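Local coordinates for protein beta-porphyranase A (Bacteroides plebeius, PDB 4AW7) that cleaves the sulfated red-seaweed polysaccharide porphyran at its beta-D-galactopyranose-(1->4)-alpha-L-galactopyranose-6-sulfate linkages, releasing mostly disaccharides, at residues Arg69-Tyr75 against Tyr103-His108; Val291-Ser295 against Val428-Ile434; Ala517-Pro521 against Val532-Trp536. One frame throughout, in Å; residues are numbered along the deposited sequence. Where two conformers were deposited one is given.

Contact 1 of 3, residues Arg69-Tyr75 against Tyr103-His108; sequences RKFWGPY and YIATEH. With K (potassium ion), chain G; GAL (beta-D-galactopyranose), chain B; L6S (6-O-sulfo-alpha-L-galactopyranose), chain C; L6S (6-O-sulfo-alpha-L-galactopyranose), chain D.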
loop_
_atom_site.group_PDB
_atom_site.type_symbol
_atom_site.label_atom_id
_atom_site.label_comp_id
_atom_site.label_asym_id
_atom_site.label_seq_id
_atom_site.Cartn_x
_atom_site.Cartn_y
_atom_site.Cartn_z
ATOM N N ARG A 69 13.993 -3.288 0.008
ATOM C CA ARG A 69 14.345 -1.880 -0.216
ATOM C C ARG A 69 15.729 -1.620 0.346
ATOM O O ARG A 69 16.089 -2.180 1.373
ATOM C CB ARG A 69 13.280 -0.937 0.415
ATOM C CG ARG A 69 13.337 0.508 -0.023
ATOM C CD ARG A 69 11.979 1.095 -0.055
ATOM N NE ARG A 69 11.853 2.515 -0.396
ATOM C CZ ARG A 69 11.704 3.494 0.501
ATOM N NH1 ARG A 69 11.902 3.279 1.792
ATOM N NH2 ARG A 69 11.371 4.699 0.064
ATOM N N LYS A 70 16.483 -0.763 -0.347
ATOM C CA LYS A 70 17.834 -0.433 0.031
ATOM C C LYS A 70 18.125 1.013 -0.314
ATOM O O LYS A 70 17.800 1.445 -1.406
ATOM C CB LYS A 70 18.794 -1.327 -0.780
ATOM C CG LYS A 70 20.215 -1.039 -0.637
ATOM C CD LYS A 70 20.749 -1.606 0.610
ATOM C CE LYS A 70 22.269 -1.861 0.509
ATOM N NZ LYS A 70 22.739 -2.389 1.850
ATOM N N PHE A 71 18.790 1.698 0.607
ATOM C CA PHE A 71 19.270 3.064 0.381
ATOM C C PHE A 71 20.653 3.032 -0.251
ATOM O O PHE A 71 21.683 3.159 0.417
ATOM C CB PHE A 71 19.261 3.835 1.683
ATOM C CG PHE A 71 17.888 4.276 2.100
ATOM C CD1 PHE A 71 16.982 3.414 2.653
ATOM C CD2 PHE A 71 17.474 5.564 1.831
ATOM C CE1 PHE A 71 15.718 3.855 2.983
ATOM C CE2 PHE A 71 16.218 6.012 2.192
ATOM C CZ PHE A 71 15.346 5.162 2.745
ATOM N N TRP A 72 20.678 2.771 -1.535
ATOM C CA TRP A 72 21.903 2.822 -2.324
ATOM C C TRP A 72 21.529 2.819 -3.776
ATOM O O TRP A 72 20.568 2.163 -4.161
ATOM C CB TRP A 72 22.796 1.624 -2.031
ATOM C CG TRP A 72 24.252 1.935 -2.390
ATOM C CD1 TRP A 72 24.935 1.545 -3.497
ATOM C CD2 TRP A 72 25.158 2.737 -1.614
ATOM N NE1 TRP A 72 26.226 2.022 -3.432
ATOM C CE2 TRP A 72 26.376 2.772 -2.294
ATOM C CE3 TRP A 72 25.046 3.415 -0.398
ATOM C CZ2 TRP A 72 27.490 3.458 -1.790
ATOM C CZ3 TRP A 72 26.142 4.091 0.110
ATOM C CH2 TRP A 72 27.338 4.119 -0.596
ATOM N N GLY A 73 22.251 3.531 -4.607
ATOM C CA GLY A 73 21.880 3.742 -5.967
ATOM C C GLY A 73 22.965 4.489 -6.712
ATOM O O GLY A 73 24.098 4.574 -6.238
ATOM N N PRO A 74 22.603 5.008 -7.872
ATOM C CA PRO A 74 23.632 5.675 -8.699
ATOM C C PRO A 74 24.289 6.852 -8.014
ATOM O O PRO A 74 25.458 7.166 -8.322
ATOM C CB PRO A 74 22.847 6.156 -9.932
ATOM C CG PRO A 74 21.574 5.339 -9.935
ATOM C CD PRO A 74 21.288 4.999 -8.521
ATOM N N TYR A 75 23.548 7.540 -7.147
ATOM C CA TYR A 75 24.011 8.818 -6.595
ATOM C C TYR A 75 24.890 8.597 -5.379
ATOM O O TYR A 75 25.930 9.269 -5.223
ATOM C CB TYR A 75 22.818 9.787 -6.387
ATOM C CG TYR A 75 22.087 9.941 -7.666
ATOM C CD1 TYR A 75 22.645 10.688 -8.715
ATOM C CD2 TYR A 75 20.905 9.273 -7.919
ATOM C CE1 TYR A 75 22.048 10.739 -9.943
ATOM C CE2 TYR A 75 20.294 9.333 -9.148
ATOM C CZ TYR A 75 20.887 10.049 -10.188
ATOM O OH TYR A 75 20.232 10.072 -11.435
ATOM N N TYR A 103 13.727 -5.768 -5.809
ATOM C CA TYR A 103 13.778 -4.876 -4.646
ATOM C C TYR A 103 13.634 -3.455 -5.188
ATOM O O TYR A 103 13.694 -3.236 -6.409
ATOM C CB TYR A 103 15.065 -5.029 -3.834
ATOM C CG TYR A 103 16.343 -4.473 -4.426
ATOM C CD1 TYR A 103 17.042 -5.165 -5.393
ATOM C CD2 TYR A 103 16.852 -3.243 -4.016
ATOM C CE1 TYR A 103 18.229 -4.664 -5.905
ATOM C CE2 TYR A 103 18.012 -2.735 -4.522
ATOM C CZ TYR A 103 18.704 -3.445 -5.469
ATOM O OH TYR A 103 19.867 -2.950 -6.021
ATOM N N ILE A 104 13.464 -2.512 -4.269
ATOM C CA ILE A 104 13.419 -1.100 -4.582
ATOM C C ILE A 104 14.714 -0.439 -4.133
ATOM O O ILE A 104 15.055 -0.468 -2.947
ATOM C CB ILE A 104 12.264 -0.393 -3.845
ATOM C CG1 ILE A 104 10.907 -1.033 -4.138
ATOM C CG2 ILE A 104 12.267 1.097 -4.146
ATOM C CD1 ILE A 104 9.780 -0.565 -3.198
ATOM N N ALA A 105 15.441 0.161 -5.073
ATOM C CA ALA A 105 16.574 1.013 -4.753
ATOM C C ALA A 105 16.049 2.431 -4.565
ATOM O O ALA A 105 15.307 2.924 -5.427
ATOM C CB ALA A 105 17.614 0.970 -5.885
ATOM N N THR A 106 16.435 3.083 -3.476
ATOM C CA THR A 106 16.112 4.464 -3.209
ATOM C C THR A 106 17.339 5.192 -2.698
ATOM O O THR A 106 18.336 4.551 -2.353
ATOM C CB THR A 106 14.891 4.576 -2.275
ATOM O OG1 THR A 106 14.386 5.929 -2.291
ATOM C CG2 THR A 106 15.202 4.155 -0.868
ATOM N N GLU A 107 17.294 6.518 -2.695
ATOM C CA GLU A 107 18.387 7.324 -2.190
ATOM C C GLU A 107 17.888 8.299 -1.143
ATOM O O GLU A 107 16.803 8.869 -1.272
ATOM C CB GLU A 107 19.033 8.120 -3.309
ATOM C CG GLU A 107 19.673 7.264 -4.386
ATOM C CD GLU A 107 21.114 6.863 -4.122
ATOM O OE1 GLU A 107 21.514 6.714 -2.939
ATOM O OE2 GLU A 107 21.842 6.683 -5.127
ATOM N N HIS A 108 18.707 8.568 -0.128
ATOM C CA HIS A 108 18.418 9.657 0.789
ATOM C C HIS A 108 18.458 10.974 0.016
ATOM O O HIS A 108 19.329 11.163 -0.841
ATOM C CB HIS A 108 19.438 9.749 1.903
ATOM C CG HIS A 108 19.464 8.586 2.837
ATOM N ND1 HIS A 108 18.443 8.321 3.724
ATOM C CD2 HIS A 108 20.408 7.641 3.048
ATOM C CE1 HIS A 108 18.764 7.248 4.427
ATOM N NE2 HIS A 108 19.957 6.822 4.043
HETATM K K K G . 21.320 -4.719 -7.823
HETATM C C1 GAL B . 26.658 0.695 2.265
HETATM C C2 GAL B . 28.145 0.846 2.547
HETATM C C3 GAL B . 28.847 1.218 1.257
HETATM C C4 GAL B . 28.490 0.207 0.162
HETATM C C5 GAL B . 26.966 0.065 0.026
HETATM C C6 GAL B . 26.535 -0.976 -1.005
HETATM O O2 GAL B . 28.302 1.879 3.485
HETATM O O3 GAL B . 30.241 1.240 1.500
HETATM O O4 GAL B . 29.077 -1.043 0.472
HETATM O O5 GAL B . 26.378 -0.275 1.284
HETATM O O6 GAL B . 25.134 -1.004 -1.140
HETATM O O1S L6S C . 31.085 1.081 -5.041
HETATM O O2S L6S C . 29.895 3.012 -4.123
HETATM O O3S L6S C . 28.720 0.854 -4.407
HETATM C C1 L6S C . 30.918 2.402 1.001
HETATM C C2 L6S C . 32.323 2.480 1.647
HETATM C C3 L6S C . 33.166 1.266 1.259
HETATM C C4 L6S C . 33.220 1.157 -0.281
HETATM C C5 L6S C . 31.782 1.076 -0.852
HETATM C C6 L6S C . 31.779 1.072 -2.360
HETATM O O2 L6S C . 32.231 2.516 3.080
HETATM O O3 L6S C . 34.492 1.398 1.765
HETATM O O4 L6S C . 33.921 2.311 -0.817
HETATM O O5 L6S C . 30.938 2.220 -0.418
HETATM O O6 L6S C . 30.428 0.994 -2.799
HETATM S S1 L6S C . 30.020 1.522 -4.094
HETATM O O1S L6S D . 15.605 -0.532 6.795
HETATM O O2S L6S D . 16.280 -0.485 9.157
HETATM O O3S L6S D . 17.764 0.360 7.391
HETATM C C1 L6S D . 14.117 5.560 6.110
HETATM C C2 L6S D . 15.400 6.350 6.243
HETATM C C3 L6S D . 16.114 5.948 7.543
HETATM C C4 L6S D . 16.395 4.398 7.506
HETATM C C5 L6S D . 15.060 3.676 7.289
HETATM C C6 L6S D . 15.327 2.206 6.893
HETATM O O2 L6S D . 15.156 7.769 6.171
HETATM O O3 L6S D . 17.338 6.674 7.727
HETATM O O4 L6S D . 17.304 4.138 6.424
HETATM O O5 L6S D . 14.300 4.167 6.178
HETATM O O6 L6S D . 15.763 1.506 8.049
HETATM S S1 L6S D . 16.363 0.113 7.836
HETATM O O HOH W 1 21.066 0.130 -6.739
HETATM O O HOH W 2 20.600 -0.564 -4.355
#

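Contact 2 of 3, residues Val291-Ser295 against Val428-Ile434; sequences VRSVS and VNYNAGI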
loop_
_atom_site.group_PDB
_atom_site.type_symbol
_atom_site.label_atom_id
_atom_site.label_comp_id
_atom_site.label_asym_id
_atom_site.label_seq_id
_atom_site.Cartn_x
_atom_site.Cartn_y
_atom_site.Cartn_z
ATOM N N VAL A 291 6.920 -3.497 18.431
ATOM C CA VAL A 291 6.012 -4.481 17.803
ATOM C C VAL A 291 4.567 -3.992 17.623
ATOM O O VAL A 291 3.783 -4.661 16.897
ATOM C CB VAL A 291 6.009 -5.839 18.529
ATOM C CG1 VAL A 291 7.427 -6.331 18.664
ATOM C CG2 VAL A 291 5.286 -5.777 19.892
ATOM N N ARG A 292 4.214 -2.843 18.165
ATOM C CA ARG A 292 2.856 -2.307 18.000
ATOM C C ARG A 292 2.535 -2.138 16.474
ATOM O O ARG A 292 1.380 -2.299 16.036
ATOM C CB ARG A 292 2.659 -1.003 18.804
ATOM C CG ARG A 292 2.780 -1.159 20.321
ATOM C CD ARG A 292 2.776 0.164 21.169
ATOM N NE ARG A 292 2.900 -0.139 22.610
ATOM C CZ ARG A 292 3.501 0.615 23.533
ATOM N NH1 ARG A 292 4.108 1.751 23.204
ATOM N NH2 ARG A 292 3.510 0.214 24.814
ATOM N N SER A 293 3.558 -1.861 15.654
ATOM C CA SER A 293 3.421 -1.745 14.177
ATOM C C SER A 293 2.779 -2.912 13.474
ATOM O O SER A 293 2.233 -2.769 12.379
ATOM C CB SER A 293 4.832 -1.522 13.558
ATOM O OG SER A 293 5.351 -0.280 13.929
ATOM N N VAL A 294 2.890 -4.101 14.052
ATOM C CA VAL A 294 2.355 -5.295 13.405
ATOM C C VAL A 294 0.855 -5.182 13.153
ATOM O O VAL A 294 0.370 -5.635 12.132
ATOM C CB VAL A 294 2.691 -6.566 14.199
ATOM C CG1 VAL A 294 1.886 -7.768 13.722
ATOM C CG2 VAL A 294 4.215 -6.836 14.091
ATOM N N SER A 295 0.115 -4.572 14.065
ATOM C CA SER A 295 -1.316 -4.432 13.817
ATOM C C SER A 295 -1.541 -3.558 12.585
ATOM O O SER A 295 -2.428 -3.835 11.789
ATOM C CB SER A 295 -2.114 -3.953 15.035
ATOM O OG SER A 295 -1.580 -2.785 15.517
ATOM N N VAL A 428 -2.486 -7.884 18.746
ATOM C CA VAL A 428 -1.515 -6.900 19.211
ATOM C C VAL A 428 -2.181 -6.062 20.290
ATOM O O VAL A 428 -3.099 -5.309 20.038
ATOM C CB VAL A 428 -0.996 -5.995 18.078
ATOM C CG1 VAL A 428 0.081 -5.051 18.597
ATOM C CG2 VAL A 428 -0.451 -6.819 16.913
ATOM N N ASN A 429 -1.701 -6.213 21.512
ATOM C CA ASN A 429 -2.171 -5.376 22.628
ATOM C C ASN A 429 -1.106 -4.329 22.930
ATOM O O ASN A 429 0.082 -4.663 23.006
ATOM C CB ASN A 429 -2.435 -6.271 23.825
ATOM C CG ASN A 429 -2.906 -5.487 25.025
ATOM O OD1 ASN A 429 -2.082 -5.030 25.811
ATOM N ND2 ASN A 429 -4.208 -5.226 25.106
ATOM N N TYR A 430 -1.495 -3.066 23.062
ATOM C CA TYR A 430 -0.446 -2.080 23.159
ATOM C C TYR A 430 0.435 -2.244 24.424
ATOM O O TYR A 430 1.628 -1.938 24.315
ATOM C CB TYR A 430 -0.971 -0.654 22.923
ATOM C CG TYR A 430 -1.282 -0.325 21.454
ATOM C CD1 TYR A 430 -1.258 -1.306 20.449
ATOM C CD2 TYR A 430 -1.577 0.971 21.084
ATOM C CE1 TYR A 430 -1.524 -1.001 19.150
ATOM C CE2 TYR A 430 -1.852 1.298 19.784
ATOM C CZ TYR A 430 -1.834 0.322 18.816
ATOM O OH TYR A 430 -2.121 0.720 17.529
ATOM N N ASN A 431 -0.076 -2.743 25.551
ATOM C CA ASN A 431 0.799 -2.938 26.712
ATOM C C ASN A 431 1.446 -4.324 26.772
ATOM O O ASN A 431 2.597 -4.436 27.226
ATOM C CB ASN A 431 0.077 -2.613 28.036
ATOM C CG ASN A 431 -0.120 -1.110 28.251
ATOM O OD1 ASN A 431 0.556 -0.282 27.637
ATOM N ND2 ASN A 431 -1.054 -0.761 29.123
ATOM N N ALA A 432 0.743 -5.354 26.319
ATOM C CA ALA A 432 1.191 -6.731 26.459
ATOM C C ALA A 432 1.993 -7.258 25.262
ATOM O O ALA A 432 2.684 -8.271 25.374
ATOM C CB ALA A 432 -0.035 -7.653 26.725
ATOM N N GLY A 433 1.936 -6.578 24.134
ATOM C CA GLY A 433 2.627 -7.072 22.949
ATOM C C GLY A 433 1.779 -8.025 22.156
ATOM O O GLY A 433 0.547 -7.956 22.144
ATOM N N ILE A 434 2.450 -8.887 21.420
ATOM C CA ILE A 434 1.785 -9.808 20.505
ATOM C C ILE A 434 1.418 -11.106 21.189
ATOM O O ILE A 434 2.257 -11.733 21.828
ATOM C CB ILE A 434 2.679 -10.091 19.265
ATOM C CG1 ILE A 434 2.769 -8.795 18.440
ATOM C CG2 ILE A 434 2.104 -11.250 18.436
ATOM C CD1 ILE A 434 3.816 -8.857 17.315
#

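Contact 3 of 3, residues Ala517-Pro521 against Val532-Trp536; sequences ASKKP and VPDNW. With CA (calcium ion), chain E.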
loop_
_atom_site.group_PDB
_atom_site.type_symbol
_atom_site.label_atom_id
_atom_site.label_comp_id
_atom_site.label_asym_id
_atom_site.label_seq_id
_atom_site.Cartn_x
_atom_site.Cartn_y
_atom_site.Cartn_z
ATOM N N ALA A 517 -18.576 18.673 9.013
ATOM C CA ALA A 517 -19.386 18.742 7.818
ATOM C C ALA A 517 -20.070 17.393 7.532
ATOM O O ALA A 517 -19.590 16.320 7.955
ATOM C CB ALA A 517 -18.584 19.219 6.625
ATOM N N SER A 518 -21.208 17.442 6.834
ATOM C CA SER A 518 -21.966 16.230 6.582
ATOM C C SER A 518 -21.163 15.183 5.794
ATOM O O SER A 518 -20.515 15.510 4.799
ATOM C CB SER A 518 -23.207 16.606 5.785
ATOM O OG SER A 518 -23.998 15.462 5.518
ATOM N N LYS A 519 -21.307 13.932 6.226
ATOM C CA LYS A 519 -20.795 12.784 5.488
ATOM C C LYS A 519 -21.948 11.957 4.878
ATOM O O LYS A 519 -21.728 10.795 4.483
ATOM C CB LYS A 519 -19.971 11.895 6.395
ATOM C CG LYS A 519 -18.763 12.605 6.983
ATOM C CD LYS A 519 -18.133 11.735 7.985
ATOM C CE LYS A 519 -16.858 12.286 8.557
ATOM N NZ LYS A 519 -17.002 13.506 9.383
ATOM N N LYS A 520 -23.128 12.578 4.764
ATOM C CA LYS A 520 -24.384 11.911 4.349
ATOM C C LYS A 520 -25.031 12.695 3.252
ATOM O O LYS A 520 -26.149 13.207 3.389
ATOM C CB LYS A 520 -25.349 11.828 5.519
ATOM C CG LYS A 520 -24.888 10.833 6.489
ATOM C CD LYS A 520 -25.351 9.418 6.108
ATOM C CE LYS A 520 -26.708 9.084 6.725
ATOM N NZ LYS A 520 -27.178 7.685 6.469
ATOM N N PRO A 521 -24.355 12.792 2.109
ATOM C CA PRO A 521 -25.018 13.394 0.974
ATOM C C PRO A 521 -26.176 12.514 0.496
ATOM O O PRO A 521 -26.247 11.323 0.835
ATOM C CB PRO A 521 -23.933 13.421 -0.103
ATOM C CG PRO A 521 -23.079 12.223 0.215
ATOM C CD PRO A 521 -23.062 12.187 1.729
ATOM N N VAL A 532 -26.871 5.854 2.007
ATOM C CA VAL A 532 -25.452 6.078 2.341
ATOM C C VAL A 532 -25.204 5.502 3.744
ATOM O O VAL A 532 -25.836 5.886 4.716
ATOM C CB VAL A 532 -25.019 7.575 2.273
ATOM C CG1 VAL A 532 -23.599 7.755 2.759
ATOM C CG2 VAL A 532 -25.225 8.171 0.861
ATOM N N PRO A 533 -24.252 4.584 3.881
ATOM C CA PRO A 533 -23.960 4.047 5.208
ATOM C C PRO A 533 -23.458 5.093 6.220
ATOM O O PRO A 533 -22.815 6.083 5.852
ATOM C CB PRO A 533 -22.854 3.018 4.933
ATOM C CG PRO A 533 -22.941 2.724 3.502
ATOM C CD PRO A 533 -23.433 3.968 2.835
ATOM N N ASP A 534 -23.704 4.808 7.475
ATOM C CA ASP A 534 -23.152 5.584 8.589
ATOM C C ASP A 534 -21.718 5.256 8.902
ATOM O O ASP A 534 -21.017 6.101 9.413
ATOM C CB ASP A 534 -24.017 5.406 9.862
ATOM C CG ASP A 534 -25.482 5.783 9.635
ATOM O OD1 ASP A 534 -25.707 6.866 9.097
ATOM O OD2 ASP A 534 -26.387 4.983 9.985
ATOM N N ASN A 535 -21.289 4.067 8.528
ATOM C CA ASN A 535 -19.999 3.492 8.872
ATOM C C ASN A 535 -19.120 3.404 7.631
ATOM O O ASN A 535 -19.596 3.319 6.504
ATOM C CB ASN A 535 -20.232 2.083 9.456
ATOM C CG ASN A 535 -19.011 1.513 10.145
ATOM O OD1 ASN A 535 -18.068 2.245 10.483
ATOM N ND2 ASN A 535 -19.035 0.215 10.400
ATOM N N TRP A 536 -17.818 3.442 7.867
ATOM C CA TRP A 536 -16.768 3.303 6.871
ATOM C C TRP A 536 -15.592 2.552 7.504
ATOM O O TRP A 536 -15.586 2.278 8.685
ATOM C CB TRP A 536 -16.317 4.651 6.295
ATOM C CG TRP A 536 -15.933 5.622 7.330
ATOM C CD1 TRP A 536 -14.733 5.694 7.987
ATOM C CD2 TRP A 536 -16.743 6.667 7.870
ATOM N NE1 TRP A 536 -14.748 6.718 8.895
ATOM C CE2 TRP A 536 -15.976 7.319 8.858
ATOM C CE3 TRP A 536 -18.059 7.083 7.654
ATOM C CZ2 TRP A 536 -16.478 8.387 9.611
ATOM C CZ3 TRP A 536 -18.541 8.167 8.391
ATOM C CH2 TRP A 536 -17.745 8.802 9.348
HETATM CA CA CA E . -15.761 2.314 11.165
HETATM O O HOH W 3 -21.632 8.586 6.258
HETATM O O HOH W 4 -16.366 4.603 10.682
HETATM O O HOH W 5 -14.676 2.008 13.344
HETATM O O HOH W 6 -17.274 3.171 12.992
#

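Contact 1 of 3, residues Arg69-Tyr75 against Tyr103-His108
The ring of Phe71 is sandwiched between a methyl group and a sugar. Thr106 CG2 stands over its centre in a CH-pi contact, 3.6 Å from the Phe71 ring centroid, while O4 of the chain D sulfated galactose lies over the opposite face, toward the rim. His108 adds an offset stack with Phe71, the planes turned 23° apart, and its NE2 reaches a further bound galactose. Trp72 holds substrate in two ways: the galactose of chain B sits on one indole face with C5 above its centre, and at the edge Trp72 NE1 donates to sulfate atom O3S of the chain C sugar at 2.9 Å. With an alanine here, that galactose would probably lose its aromatic platform and the sulfate its N-H donor. Thr106 CG2 also covers a face of the Arg69 guanidinium, which forms salt bridges to Glu142 and Glu272 and a hydrogen bond to Asn145. Glu107, bent at chi2 (-87°), brings OE2 to Tyr75 N at 2.8 Å, just past the helix N-cap at Gly73, and its OE1 takes a bond from Ser76 OG. The backbones pair in parallel: Lys70 N donates to Ile104 O and Thr106 N to Lys70 O, both at 3.0 Å. This pair belongs to the catalytic (beta/alpha)8 (TIM) barrel, in which the substrate cleft lies at the C-terminal strand ends, as in clan GH-A enzymes.

Contact 2 of 3, residues Val291-Ser295 against Val428-Ile434
Val291-Ser295, at the beginning of the helix that runs on to 305, lies against a tight turn between two antiparallel strands, joined where Asn429 and Gly433 exchange backbone hydrogen bonds, each 2.9 Å between N and O. Arg292 carries the polar half of the contact. Its chain runs extended from CG to NE (chi2 172°), passing CD over one face of the Tyr430 ring in one of that residue's two deposited conformers, and NE and NH2 then close side-on upon a single acceptor, Tyr430 O, at 2.8 and 2.9 Å. That oxygen lies near the guanidinium plane, although NH2 stands above the carbonyl plane; NH1 is left to form a salt bridge with Asp277. The turn closes a beta-hairpin of strands 421-429 and 433-441 in the porphyranase beta-sandwich domain, and its Asn429 OD1 accepts from Ala432 N in an Asx motif. A CB at Gly433 would collide with the carbonyl oxygen of the residue before. Valines and an isoleucine make up most of the apolar half: Ile434 CD1 reaches Val294 CG2 at 3.8 Å and Val291 CB at 3.9 Å, and Val428 CG2 also packs on Ser295 CB at 3.8 Å. With chi1 at 55°, Ser295 OG turns back along the helix to donate to Arg292 O at 3.0 Å.

Contact 3 of 3, residues Ala517-Pro521 against Val532-Trp536
Lys520 reaches across from one loop of the C-terminal beta-sandwich to another, loop 517-521 leading into strand 522-525 and loop 532-536 following strand 528-530 and running on to the calcium site. From CB the side chain bends twice, at chi2 (-85°) and chi3 (-90°), which folds it back over the second loop. CD lies 3.8 Å from Val532 O, with Val532 CG1 alongside, CE then passes 3.4 Å from Asp534 OD1, and NZ ends between two oxygens. It donates to Val532 O at 2.8 Å, in the carbonyl plane, and forms a salt bridge with Asp534 OD1 at 3.1 Å, approaching from above the carboxylate plane. At the root of the same residue, Lys520 N donates to Ser518 OG, an ST turn. A water joins the loops by donating to both Lys519 O and Pro533 O. Lys519 CD comes 3.3 Å from Trp536 CH2, its chain crossing the indole at about a right angle, and its ammonium makes a cation-pi contact with Phe547. Trp536 NE1 hydrogen-bonds to Tyr539 O. Asp381 and Gly538 complete the protein ligands of the calcium ion, which Asn535 OD1 binds at 2.4 Å and Trp536 O at 2.5 Å.

In the fold
Followed from the N terminus, the three contacts come in series, each closing before the next opens, so none nests in or crosses another. Contact 1 closes a beta-alpha-beta crossover through helix 74-82, joining adjacent parallel strands of the catalytic sheet at the substrate cleft. Contact 2 spans much more chain: 132 residues separate its segments, and it ties the start of helix 293-305 to the first beta-sandwich domain. Contact 3 closes the shortest loop, ten residues that include strands 522-525 and 528-530, within the C-terminal domain. Between centres, contacts 1 and 3 are about 42 Å apart, on opposite sides of the chain's centre, whereas contact 2 lies about 30 Å from either.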